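Local coordinates for trafficking protein particle complex subunit 3 (Naegleria fowleri, PDB 6AQ3) that probably serves as a core subunit of a TRAPP complex in vesicle trafficking and carries a covalently bound palmitic acid, at residues 57-63 and 146-152; 82-86 and 181-186; 92-97 and 117-121; 140-145 and 166-172. All coordinates share one frame. Residues are numbered along the deposited sequence.

Contact 1. Residues 57-63 and 146-152; sequences EKMGYKM and IICGVIR. With PLM (palmitic acid), chain N.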
# COMPACT_ATOMS: atom_id res chain seq x y z
N GLU C 57 -12.95 2.20 -5.78
CA GLU C 57 -12.94 1.68 -7.13
C GLU C 57 -12.21 2.62 -8.08
O GLU C 57 -11.42 2.18 -8.92
CB GLU C 57 -14.37 1.46 -7.61
CG GLU C 57 -14.50 0.52 -8.80
CD GLU C 57 -14.23 1.21 -10.13
OE1 GLU C 57 -14.19 2.46 -10.17
OE2 GLU C 57 -14.05 0.48 -11.14
N LYS C 58 -12.45 3.93 -7.95
CA LYS C 58 -11.80 4.89 -8.83
C LYS C 58 -10.29 4.93 -8.60
O LYS C 58 -9.53 5.15 -9.54
CB LYS C 58 -12.43 6.27 -8.64
N MET C 59 -9.86 4.74 -7.36
CA MET C 59 -8.43 4.62 -7.09
C MET C 59 -7.86 3.40 -7.80
O MET C 59 -6.78 3.47 -8.39
CB MET C 59 -8.20 4.54 -5.57
CG MET C 59 -8.40 5.87 -4.84
SD MET C 59 -8.46 5.65 -3.03
CE MET C 59 -9.24 7.17 -2.49
N GLY C 60 -8.57 2.27 -7.74
CA GLY C 60 -8.11 1.09 -8.45
C GLY C 60 -8.17 1.28 -9.95
O GLY C 60 -7.25 0.87 -10.68
N TYR C 61 -9.22 1.94 -10.43
CA TYR C 61 -9.35 2.20 -11.85
C TYR C 61 -8.11 2.90 -12.39
O TYR C 61 -7.52 2.48 -13.39
CB TYR C 61 -10.62 3.00 -12.13
CG TYR C 61 -10.75 3.41 -13.59
CD1 TYR C 61 -11.07 2.47 -14.56
CD2 TYR C 61 -10.52 4.72 -13.98
CE1 TYR C 61 -11.18 2.83 -15.90
CE2 TYR C 61 -10.63 5.09 -15.32
CZ TYR C 61 -10.96 4.14 -16.27
OH TYR C 61 -11.05 4.51 -17.59
N LYS C 62 -7.68 3.97 -11.71
CA LYS C 62 -6.49 4.68 -12.17
C LYS C 62 -5.25 3.80 -12.06
O LYS C 62 -4.39 3.82 -12.94
CB LYS C 62 -6.33 5.99 -11.39
N MET C 63 -5.16 2.99 -11.01
CA MET C 63 -3.99 2.12 -10.87
C MET C 63 -3.95 1.07 -11.96
O MET C 63 -2.89 0.80 -12.53
CB MET C 63 -4.00 1.44 -9.50
CG MET C 63 -3.67 2.36 -8.33
SD MET C 63 -3.84 1.59 -6.70
CE MET C 63 -3.22 -0.04 -6.99
N ILE C 146 -11.01 -1.57 -4.14
CA ILE C 146 -9.93 -1.16 -5.04
C ILE C 146 -9.62 -2.25 -6.08
O ILE C 146 -9.15 -1.94 -7.18
CB ILE C 146 -8.68 -0.80 -4.21
CG1 ILE C 146 -7.70 -0.01 -5.06
CG2 ILE C 146 -8.00 -2.06 -3.70
CD1 ILE C 146 -6.70 0.77 -4.23
N ILE C 147 -9.87 -3.52 -5.74
CA ILE C 147 -9.62 -4.61 -6.69
C ILE C 147 -10.51 -4.48 -7.92
O ILE C 147 -10.07 -4.72 -9.05
CB ILE C 147 -9.80 -5.98 -6.01
CG1 ILE C 147 -8.80 -6.15 -4.86
CG2 ILE C 147 -9.60 -7.14 -7.02
CD1 ILE C 147 -8.92 -7.47 -4.13
N CYS C 148 -11.78 -4.11 -7.73
CA CYS C 148 -12.67 -3.99 -8.88
C CYS C 148 -12.19 -2.93 -9.85
O CYS C 148 -12.24 -3.13 -11.08
CB CYS C 148 -14.09 -3.69 -8.40
SG CYS C 148 -14.80 -5.02 -7.43
N GLY C 149 -11.71 -1.80 -9.33
CA GLY C 149 -11.23 -0.73 -10.19
C GLY C 149 -10.00 -1.14 -10.97
O GLY C 149 -9.87 -0.82 -12.16
N VAL C 150 -9.09 -1.87 -10.32
CA VAL C 150 -7.90 -2.36 -11.02
C VAL C 150 -8.29 -3.21 -12.22
O VAL C 150 -7.71 -3.09 -13.30
CB VAL C 150 -6.98 -3.11 -10.03
CG1 VAL C 150 -5.76 -3.70 -10.75
CG2 VAL C 150 -6.52 -2.14 -8.96
N ILE C 151 -9.30 -4.07 -12.04
CA ILE C 151 -9.78 -4.94 -13.10
C ILE C 151 -10.37 -4.12 -14.23
O ILE C 151 -10.06 -4.34 -15.41
CB ILE C 151 -10.80 -5.95 -12.53
CG1 ILE C 151 -10.05 -6.98 -11.65
CG2 ILE C 151 -11.68 -6.58 -13.64
CD1 ILE C 151 -10.95 -7.94 -10.91
N ARG C 152 -11.22 -3.15 -13.89
CA ARG C 152 -11.86 -2.32 -14.91
C ARG C 152 -10.85 -1.49 -15.68
O ARG C 152 -10.92 -1.38 -16.91
CB ARG C 152 -12.91 -1.41 -14.27
CG ARG C 152 -13.55 -0.42 -15.27
CD ARG C 152 -14.74 0.28 -14.63
NE ARG C 152 -14.35 1.25 -13.62
CZ ARG C 152 -14.22 2.56 -13.84
NH1 ARG C 152 -14.47 3.04 -15.04
NH2 ARG C 152 -13.87 3.38 -12.88
C1 PLM N . -5.90 -9.77 -21.19
O2 PLM N . -7.17 -9.78 -21.26
C2 PLM N . -5.12 -9.85 -19.77
C3 PLM N . -5.92 -9.60 -18.48
C4 PLM N . -5.51 -8.33 -17.71
C5 PLM N . -4.97 -8.57 -16.27
C6 PLM N . -5.25 -7.39 -15.30
C7 PLM N . -4.64 -7.55 -13.89
C8 PLM N . -5.65 -7.34 -12.73
C9 PLM N . -4.99 -7.25 -11.33
CA PLM N . -5.90 -7.66 -10.14
CB PLM N . -5.24 -7.50 -8.75
CC PLM N . -5.64 -6.20 -8.01
CD PLM N . -4.59 -5.73 -6.97
CE PLM N . -5.15 -4.83 -5.84
CF PLM N . -4.05 -4.00 -5.13
CG PLM N . -4.46 -3.44 -3.76
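Helices can approach very closely where the side chains between them are reduced to hydrogen, and G60 and G149 illustrate the principle. The axes of 57-63 and 146-152 come within 6.1 Å, their N-to-C directions 35° apart, and Y61 CA lies 3.9 Å from G149 CA. An ideal CB on G60 would collide with I146 O, and one on G149 with E57 O, so each backbone ridge settles into the hollow left by the opposing glycine, with G60 C 3.2 Å from G149 C. CA-H...O contacts run both ways across this seam: G149 CA to E57 O at 3.2 Å, Y61 CA to G149 O at 3.1 Å. On one flank I146 CD1 fills the space beside M63 SD (3.9 Å), while M63 packs on L30 of the second subunit. On the other flank the R152 guanidinium lies flat on the Y61 ring, planes at 8°, and its edge meets E57: R152 NE to E57 OE2 is 2.6 Å, R152 NH2 to E57 OE1 2.9 Å. The chemistry is split, a salt bridge and cation-pi pair closing the partly exposed flank while apolar groups, including V150 CG1 3.7 Å from palmitate C9, line the lipid side.

Contact 2. Residues 82-86 and 181-186; sequences CREFK and VRLKEY. With PLM (palmitic acid), chain N; EDO (1,2-ethanediol), chain O.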
# COMPACT_ATOMS: atom_id res chain seq x y z
N CYS C 82 -5.42 -11.55 -25.09
CA CYS C 82 -6.49 -10.72 -24.55
C CYS C 82 -7.49 -10.38 -25.64
O CYS C 82 -8.11 -9.31 -25.61
CB CYS C 82 -5.89 -9.43 -23.99
SG CYS C 82 -4.78 -9.66 -22.60
N ARG C 83 -7.71 -11.30 -26.57
CA ARG C 83 -8.63 -11.01 -27.67
C ARG C 83 -10.08 -11.15 -27.23
O ARG C 83 -10.93 -10.35 -27.64
CB ARG C 83 -8.36 -11.96 -28.84
CG ARG C 83 -9.08 -11.56 -30.12
CD ARG C 83 -9.00 -12.64 -31.19
NE ARG C 83 -10.01 -13.67 -30.99
CZ ARG C 83 -9.79 -14.84 -30.38
NH1 ARG C 83 -10.78 -15.71 -30.26
NH2 ARG C 83 -8.59 -15.12 -29.88
N GLU C 84 -10.38 -12.14 -26.40
CA GLU C 84 -11.75 -12.38 -25.98
C GLU C 84 -11.90 -12.17 -24.48
O GLU C 84 -11.02 -12.52 -23.69
CB GLU C 84 -12.19 -13.80 -26.37
CG GLU C 84 -12.48 -13.96 -27.86
CD GLU C 84 -13.89 -13.51 -28.21
OE1 GLU C 84 -14.85 -14.00 -27.58
OE2 GLU C 84 -14.03 -12.64 -29.10
N PHE C 85 -13.08 -11.66 -24.12
CA PHE C 85 -13.42 -11.39 -22.72
C PHE C 85 -13.35 -12.66 -21.89
O PHE C 85 -12.95 -12.62 -20.72
CB PHE C 85 -14.82 -10.77 -22.64
CG PHE C 85 -15.34 -10.60 -21.22
CD1 PHE C 85 -14.89 -9.56 -20.41
CD2 PHE C 85 -16.28 -11.48 -20.71
CE1 PHE C 85 -15.38 -9.41 -19.12
CE2 PHE C 85 -16.77 -11.33 -19.43
CZ PHE C 85 -16.32 -10.29 -18.63
N LYS C 86 -13.81 -13.78 -22.45
CA LYS C 86 -13.75 -15.05 -21.75
C LYS C 86 -12.32 -15.39 -21.32
O LYS C 86 -12.13 -16.05 -20.29
CB LYS C 86 -14.32 -16.17 -22.63
N VAL C 181 -17.62 -9.88 -12.96
CA VAL C 181 -17.03 -9.16 -14.09
C VAL C 181 -17.97 -9.33 -15.28
O VAL C 181 -18.22 -10.46 -15.71
CB VAL C 181 -15.63 -9.67 -14.44
CG1 VAL C 181 -15.01 -8.80 -15.50
CG2 VAL C 181 -14.72 -9.73 -13.18
N ARG C 182 -18.47 -8.21 -15.82
CA ARG C 182 -19.43 -8.20 -16.92
C ARG C 182 -18.93 -7.33 -18.07
O ARG C 182 -18.51 -6.19 -17.86
CB ARG C 182 -20.80 -7.72 -16.44
CG ARG C 182 -21.37 -8.66 -15.38
CD ARG C 182 -22.73 -8.27 -14.83
NE ARG C 182 -22.64 -7.10 -13.96
CZ ARG C 182 -23.02 -5.87 -14.29
NH1 ARG C 182 -23.55 -5.64 -15.50
NH2 ARG C 182 -22.90 -4.89 -13.40
N LEU C 183 -18.96 -7.89 -19.29
CA LEU C 183 -18.56 -7.16 -20.49
C LEU C 183 -19.69 -6.25 -20.99
O LEU C 183 -20.82 -6.71 -21.22
CB LEU C 183 -18.16 -8.13 -21.59
CG LEU C 183 -17.93 -7.45 -22.94
CD1 LEU C 183 -16.61 -6.69 -22.87
CD2 LEU C 183 -17.90 -8.45 -24.09
N LYS C 184 -19.39 -4.97 -21.16
CA LYS C 184 -20.32 -3.98 -21.71
C LYS C 184 -20.12 -3.75 -23.20
O LYS C 184 -21.09 -3.76 -23.96
CB LYS C 184 -20.19 -2.66 -20.94
CG LYS C 184 -20.84 -2.71 -19.57
CD LYS C 184 -22.31 -3.06 -19.80
CE LYS C 184 -23.05 -3.57 -18.59
NZ LYS C 184 -24.47 -3.78 -19.00
N GLU C 185 -18.88 -3.58 -23.63
CA GLU C 185 -18.63 -3.47 -25.05
C GLU C 185 -17.14 -3.63 -25.29
O GLU C 185 -16.31 -3.26 -24.45
CB GLU C 185 -19.11 -2.14 -25.65
CG GLU C 185 -18.28 -0.92 -25.28
CD GLU C 185 -18.84 0.36 -25.86
OE1 GLU C 185 -19.75 0.30 -26.73
OE2 GLU C 185 -18.38 1.44 -25.44
N TYR C 186 -16.82 -4.19 -26.46
CA TYR C 186 -15.46 -4.18 -26.96
C TYR C 186 -15.19 -2.80 -27.55
O TYR C 186 -16.02 -2.27 -28.28
CB TYR C 186 -15.28 -5.25 -28.03
CG TYR C 186 -15.27 -6.67 -27.52
CD1 TYR C 186 -14.20 -7.14 -26.76
CD2 TYR C 186 -16.29 -7.55 -27.84
CE1 TYR C 186 -14.17 -8.45 -26.32
CE2 TYR C 186 -16.27 -8.86 -27.39
CZ TYR C 186 -15.20 -9.30 -26.63
OH TYR C 186 -15.16 -10.61 -26.19
C1 PLM N . -5.90 -9.77 -21.19
O2 PLM N . -7.17 -9.78 -21.26
C2 PLM N . -5.12 -9.85 -19.77
C3 PLM N . -5.92 -9.60 -18.48
C4 PLM N . -5.51 -8.33 -17.71
C5 PLM N . -4.97 -8.57 -16.27
C6 PLM N . -5.25 -7.39 -15.30
C7 PLM N . -4.64 -7.55 -13.89
C8 PLM N . -5.65 -7.34 -12.73
C9 PLM N . -4.99 -7.25 -11.33
CA PLM N . -5.90 -7.66 -10.14
CB PLM N . -5.24 -7.50 -8.75
CC PLM N . -5.64 -6.20 -8.01
CD PLM N . -4.59 -5.73 -6.97
CE PLM N . -5.15 -4.83 -5.84
CF PLM N . -4.05 -4.00 -5.13
CG PLM N . -4.46 -3.44 -3.76
C1 EDO O . -16.68 -14.03 -24.80
O1 EDO O . -15.29 -13.72 -24.65
C2 EDO O . -17.52 -12.76 -24.86
O2 EDO O . -17.09 -11.94 -25.95
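The acylation site of this protein lies at the start of this contact: C82 SG is bonded to palmitate C1 at 1.8 Å, as in Bet3 (TRAPPC3) proteins of other organisms. C82 itself does not touch 181-186; the residues following it do. F85 is the main anchor. L183 CB sits over the face of its ring, 3.7 Å from the centroid and almost on the normal, a CH-pi contact, and F85 CE1 reaches V181 CG1 at 3.7 Å. Along the strand V181 and L183 both direct their CA-to-CB bonds toward 82-86. Y186 adds the polar part, with F85 N donating to Y186 OH at 3.1 Å. A molecule of 1,2-ethanediol, probably from the crystallisation liquor, occupies the cleft beside them and receives a hydrogen bond from K86 N at its O1 (2.7 Å). Before Y186 the strand is interrupted by a classic beta bulge, K184 and E185 both facing R161. The contact therefore sets the beginning of helix 85-101 against the end of strand 177-186. The ring of F85 also meets that of Y117 on strand 116-121 and touches V162 on strand 160-168, so one phenylalanine spans three neighbouring strands.

Contact 3. Residues 92-97 and 117-121; sequences IAKVAF and YSIVF. With PLM (palmitic acid), chain N.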
# COMPACT_ATOMS: atom_id res chain seq x y z
N ILE C 92 -6.82 -13.23 -14.97
CA ILE C 92 -6.93 -12.49 -13.71
C ILE C 92 -6.90 -13.44 -12.52
O ILE C 92 -6.10 -13.26 -11.59
CB ILE C 92 -8.19 -11.62 -13.70
CG1 ILE C 92 -8.12 -10.54 -14.78
CG2 ILE C 92 -8.38 -10.99 -12.33
CD1 ILE C 92 -9.46 -9.89 -15.06
N ALA C 93 -7.76 -14.46 -12.54
CA ALA C 93 -7.96 -15.30 -11.36
C ALA C 93 -6.72 -16.14 -11.06
O ALA C 93 -6.37 -16.33 -9.88
CB ALA C 93 -9.18 -16.21 -11.55
N LYS C 94 -6.06 -16.65 -12.09
CA LYS C 94 -4.98 -17.61 -11.88
C LYS C 94 -3.59 -16.99 -11.94
O LYS C 94 -2.65 -17.58 -11.38
CB LYS C 94 -5.04 -18.74 -12.91
CG LYS C 94 -6.35 -19.50 -12.93
CD LYS C 94 -6.62 -20.23 -11.63
CE LYS C 94 -7.81 -21.16 -11.82
NZ LYS C 94 -8.23 -21.80 -10.56
N VAL C 95 -3.40 -15.86 -12.62
CA VAL C 95 -2.08 -15.25 -12.78
C VAL C 95 -1.97 -13.93 -12.01
O VAL C 95 -1.13 -13.79 -11.12
CB VAL C 95 -1.71 -15.08 -14.27
CG1 VAL C 95 -0.31 -14.48 -14.44
CG2 VAL C 95 -1.76 -16.43 -14.98
N ALA C 96 -2.83 -12.96 -12.33
CA ALA C 96 -2.75 -11.64 -11.71
C ALA C 96 -2.93 -11.71 -10.19
O ALA C 96 -2.20 -11.05 -9.44
CB ALA C 96 -3.78 -10.70 -12.32
N PHE C 97 -3.94 -12.45 -9.74
CA PHE C 97 -4.20 -12.51 -8.30
C PHE C 97 -3.00 -13.09 -7.55
O PHE C 97 -2.65 -12.61 -6.47
CB PHE C 97 -5.47 -13.33 -8.06
CG PHE C 97 -6.70 -12.47 -7.93
CD1 PHE C 97 -7.03 -11.56 -8.92
CD2 PHE C 97 -7.55 -12.61 -6.85
CE1 PHE C 97 -8.16 -10.75 -8.81
CE2 PHE C 97 -8.70 -11.83 -6.74
CZ PHE C 97 -9.00 -10.90 -7.72
N TYR C 117 -18.75 -13.53 -15.66
CA TYR C 117 -18.23 -14.58 -14.81
C TYR C 117 -17.97 -13.95 -13.45
O TYR C 117 -17.92 -12.73 -13.31
CB TYR C 117 -16.96 -15.22 -15.40
CG TYR C 117 -15.79 -14.26 -15.61
CD1 TYR C 117 -14.93 -13.94 -14.56
CD2 TYR C 117 -15.55 -13.68 -16.86
CE1 TYR C 117 -13.86 -13.06 -14.74
CE2 TYR C 117 -14.47 -12.82 -17.04
CZ TYR C 117 -13.64 -12.51 -15.98
OH TYR C 117 -12.57 -11.66 -16.14
N SER C 118 -17.80 -14.80 -12.45
CA SER C 118 -17.43 -14.36 -11.11
C SER C 118 -16.06 -14.91 -10.78
O SER C 118 -15.68 -15.99 -11.24
CB SER C 118 -18.43 -14.80 -10.05
OG SER C 118 -19.68 -14.17 -10.24
N ILE C 119 -15.32 -14.15 -9.96
CA ILE C 119 -14.04 -14.58 -9.41
C ILE C 119 -14.26 -14.81 -7.92
O ILE C 119 -14.57 -13.87 -7.19
CB ILE C 119 -12.94 -13.53 -9.66
CG1 ILE C 119 -12.70 -13.31 -11.17
CG2 ILE C 119 -11.64 -13.94 -9.02
CD1 ILE C 119 -11.70 -12.19 -11.49
N VAL C 120 -14.13 -16.05 -7.48
CA VAL C 120 -14.38 -16.41 -6.08
C VAL C 120 -13.08 -16.82 -5.42
O VAL C 120 -12.24 -17.49 -6.03
CB VAL C 120 -15.44 -17.53 -5.96
CG1 VAL C 120 -16.81 -17.02 -6.42
CG2 VAL C 120 -15.03 -18.75 -6.74
N PHE C 121 -12.91 -16.43 -4.15
CA PHE C 121 -11.72 -16.76 -3.38
C PHE C 121 -12.05 -16.70 -1.89
O PHE C 121 -12.90 -15.91 -1.48
CB PHE C 121 -10.54 -15.83 -3.71
CG PHE C 121 -10.87 -14.37 -3.74
CD1 PHE C 121 -11.58 -13.82 -4.80
CD2 PHE C 121 -10.40 -13.53 -2.74
CE1 PHE C 121 -11.84 -12.46 -4.84
CE2 PHE C 121 -10.66 -12.17 -2.76
CZ PHE C 121 -11.38 -11.63 -3.81
C1 PLM N . -5.90 -9.77 -21.19
O2 PLM N . -7.17 -9.78 -21.26
C2 PLM N . -5.12 -9.85 -19.77
C3 PLM N . -5.92 -9.60 -18.48
C4 PLM N . -5.51 -8.33 -17.71
C5 PLM N . -4.97 -8.57 -16.27
C6 PLM N . -5.25 -7.39 -15.30
C7 PLM N . -4.64 -7.55 -13.89
C8 PLM N . -5.65 -7.34 -12.73
C9 PLM N . -4.99 -7.25 -11.33
CA PLM N . -5.90 -7.66 -10.14
CB PLM N . -5.24 -7.50 -8.75
CC PLM N . -5.64 -6.20 -8.01
CD PLM N . -4.59 -5.73 -6.97
CE PLM N . -5.15 -4.83 -5.84
CF PLM N . -4.05 -4.00 -5.13
CG PLM N . -4.46 -3.44 -3.76
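A helix lying across a sheet commonly makes contact through side chains on one of its faces, and 92-97 shows this with a local irregularity. I92 opens the contact: its CG2 packs on I119 CD1 at 3.6 Å, and its CD1 approaches Y117 OH at 3.7 Å, a hydroxyl hydrogen-bonded to T88. A93 follows with a small methyl, A93 CB standing 4.2 Å from I119 CG2, which lets the backbone come near; A93 CA and I119 CA, 6.4 Å apart, are the nearest such pair. K94 and V95 turn out of the interface, V95 packing on F71 of helix 49-75. A96 faces the lipid, its CB 3.6 Å from palmitate C7. The helix widens here into a pi-type turn, F97 N bonding to I92 O at 3.0 Å, and F97 then points back to the sheet. Its ring takes I119 CG2 over one face, with F97 CZ 4.2 Å from that methyl, and presents its edge to F121 in a T-shaped pair, centroids 5.4 Å apart and planes at 73°. I119 is thus held among I92, A93 and F97. The axes of 92-97 and 117-121 pass 9.7 Å apart, their N-to-C directions 53° apart. Strand 116-121 itself runs between strands 106-108 and 177-186, while the acyl chain and helix 49-75 adjoin other faces of the helix.

Contact 4. Residues 140-145 and 166-172; sequences RLYYSN and YKKCPLL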
# COMPACT_ATOMS: atom_id res chain seq x y z
N ARG C 140 -22.67 -2.35 4.29
CA ARG C 140 -22.02 -3.10 3.20
C ARG C 140 -20.86 -2.32 2.58
O ARG C 140 -20.76 -2.15 1.36
CB ARG C 140 -23.03 -3.54 2.14
CG ARG C 140 -23.87 -4.72 2.65
CD ARG C 140 -24.73 -5.40 1.61
NE ARG C 140 -23.89 -6.26 0.78
CZ ARG C 140 -23.56 -7.52 1.10
NH1 ARG C 140 -23.99 -8.05 2.24
NH2 ARG C 140 -22.79 -8.23 0.29
N LEU C 141 -19.93 -1.89 3.43
CA LEU C 141 -18.62 -1.49 2.91
C LEU C 141 -17.98 -2.66 2.19
O LEU C 141 -18.01 -3.80 2.67
CB LEU C 141 -17.71 -1.06 4.06
CG LEU C 141 -16.22 -0.90 3.77
CD1 LEU C 141 -15.99 0.38 3.00
CD2 LEU C 141 -15.43 -0.93 5.09
N TYR C 142 -17.42 -2.40 1.02
CA TYR C 142 -16.60 -3.41 0.34
C TYR C 142 -15.14 -3.00 0.54
O TYR C 142 -14.54 -2.30 -0.29
CB TYR C 142 -16.99 -3.55 -1.12
CG TYR C 142 -18.27 -4.34 -1.30
CD1 TYR C 142 -18.37 -5.65 -0.82
CD2 TYR C 142 -19.37 -3.79 -1.97
CE1 TYR C 142 -19.54 -6.40 -0.99
CE2 TYR C 142 -20.56 -4.53 -2.15
CZ TYR C 142 -20.62 -5.83 -1.65
OH TYR C 142 -21.77 -6.58 -1.80
N TYR C 143 -14.58 -3.49 1.65
CA TYR C 143 -13.26 -3.10 2.11
C TYR C 143 -12.21 -3.14 1.00
O TYR C 143 -11.35 -2.26 0.93
CB TYR C 143 -12.85 -4.01 3.26
CG TYR C 143 -11.57 -3.59 3.94
CD1 TYR C 143 -11.57 -2.64 4.96
CD2 TYR C 143 -10.36 -4.12 3.55
CE1 TYR C 143 -10.38 -2.25 5.60
CE2 TYR C 143 -9.19 -3.74 4.14
CZ TYR C 143 -9.21 -2.81 5.16
OH TYR C 143 -8.02 -2.45 5.73
N SER C 144 -12.26 -4.16 0.14
CA SER C 144 -11.27 -4.37 -0.92
C SER C 144 -11.73 -3.89 -2.29
O SER C 144 -11.23 -4.39 -3.30
CB SER C 144 -10.92 -5.85 -1.03
OG SER C 144 -10.32 -6.30 0.15
N ASN C 145 -12.62 -2.89 -2.35
CA ASN C 145 -13.21 -2.50 -3.62
C ASN C 145 -12.18 -2.00 -4.62
O ASN C 145 -12.43 -2.04 -5.84
CB ASN C 145 -14.27 -1.43 -3.42
CG ASN C 145 -15.48 -1.63 -4.33
OD1 ASN C 145 -15.78 -2.76 -4.71
ND2 ASN C 145 -16.19 -0.55 -4.66
N TYR C 166 -18.15 -6.09 -6.35
CA TYR C 166 -18.17 -7.10 -5.30
C TYR C 166 -19.59 -7.59 -5.07
O TYR C 166 -20.55 -6.80 -5.10
CB TYR C 166 -17.60 -6.52 -4.00
CG TYR C 166 -16.24 -7.06 -3.61
CD1 TYR C 166 -16.11 -8.31 -2.98
CD2 TYR C 166 -15.07 -6.32 -3.87
CE1 TYR C 166 -14.86 -8.82 -2.63
CE2 TYR C 166 -13.81 -6.82 -3.52
CZ TYR C 166 -13.71 -8.06 -2.91
OH TYR C 166 -12.47 -8.52 -2.57
N LYS C 167 -19.74 -8.88 -4.86
CA LYS C 167 -21.03 -9.45 -4.50
C LYS C 167 -21.03 -10.12 -3.13
O LYS C 167 -22.05 -10.08 -2.44
CB LYS C 167 -21.48 -10.47 -5.57
CG LYS C 167 -21.52 -9.89 -6.98
CD LYS C 167 -22.93 -9.51 -7.42
CE LYS C 167 -23.16 -7.99 -7.36
NZ LYS C 167 -24.51 -7.61 -7.88
N LYS C 168 -19.92 -10.73 -2.72
CA LYS C 168 -19.83 -11.39 -1.43
C LYS C 168 -18.45 -11.13 -0.85
O LYS C 168 -17.46 -11.12 -1.58
CB LYS C 168 -20.10 -12.90 -1.57
CG LYS C 168 -21.55 -13.21 -1.87
CD LYS C 168 -21.80 -14.64 -2.32
CE LYS C 168 -21.54 -15.64 -1.20
NZ LYS C 168 -22.02 -17.01 -1.54
N CYS C 169 -18.38 -10.89 0.48
CA CYS C 169 -17.13 -10.66 1.20
C CYS C 169 -17.24 -11.22 2.62
O CYS C 169 -18.24 -10.94 3.31
CB CYS C 169 -16.77 -9.16 1.26
SG CYS C 169 -15.09 -8.74 1.90
N PRO C 170 -16.28 -12.03 3.07
CA PRO C 170 -16.36 -12.58 4.43
C PRO C 170 -16.39 -11.54 5.54
O PRO C 170 -16.96 -11.81 6.61
CB PRO C 170 -15.13 -13.50 4.53
CG PRO C 170 -14.35 -13.29 3.30
CD PRO C 170 -15.27 -12.72 2.26
N LEU C 171 -15.85 -10.34 5.33
CA LEU C 171 -15.98 -9.32 6.37
C LEU C 171 -17.43 -8.95 6.63
O LEU C 171 -17.74 -8.40 7.70
CB LEU C 171 -15.21 -8.04 5.99
CG LEU C 171 -13.69 -8.17 5.89
CD1 LEU C 171 -13.09 -6.86 5.41
CD2 LEU C 171 -13.14 -8.56 7.26
N LEU C 172 -18.33 -9.22 5.69
CA LEU C 172 -19.75 -8.96 5.86
C LEU C 172 -20.52 -10.21 6.24
O LEU C 172 -21.75 -10.18 6.25
CB LEU C 172 -20.32 -8.36 4.56
CG LEU C 172 -19.56 -7.18 3.93
CD1 LEU C 172 -19.99 -7.01 2.51
CD2 LEU C 172 -19.80 -5.88 4.69
O HOH W 1 -18.30 -3.32 -5.91
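The end of strand 160-168 and the turn after it pack on the link between helices 134-138 and 146-157. Y166 makes the first and largest contribution on its segment. Its CB lies over the face of Y142, 3.4 Å from the ring centroid and 14° off the normal, a CH-pi contact; the two rings are near parallel (17°) but so far slid that they barely overlap. Farther out, Y166 OH meets S144 CB at 3.5 Å. A water joins the Y166 backbone to the N145 side chain, accepting from Y166 N and donating to N145 OD1, both at 2.8 Å, while N145 ND2 is hydrogen-bonded to N53 O on helix 49-75. K167 turns its side chain away, but its O lies 3.6 Å from Y142 OH, the hydroxyl that accepts a hydrogen bond from R140 NH2 at 2.9 Å. In the 3-10 segment 170-171, L171 CD1 packs on Y143 CB at 3.6 Å. L172 completes the sequence, its CD1 3.6 Å from Y142 CE1 and its CD2 3.4 Å from L141 O, so that Y142 is wedged between Y166 and L172. A Schellman motif at R140 closes helix 134-138 and a type I turn runs from Y142 to N145; on the other segment, a classic beta bulge at K167 and K168 faces E178 in the antiparallel hairpin of strands 160-168 and 177-186.

Contacts 1-3 touch one palmitate, and contacts 2-4 reach one antiparallel sheet. The lipid is attached at contact 2, passes A96 of contact 3 and runs along V150 and I146 of contact 1; the S144 side chain of contact 4 stays about 7 Å off. Such a buried acyl chain is consistent with the channel known in Bet3 relatives. Contacts 2 and 3 share helix 85-101 and adjacent strands, V181 N lying 2.9 Å from Y117 O, a probable hydrogen bond. Contacts 1 and 3 meet through I147 CG2 and F97 CZ (3.9 Å), contacts 3 and 4 through F121 CZ and Y166 OH (3.5 Å). Contacts 2 and 4, with centres about 24 Å apart, do not touch.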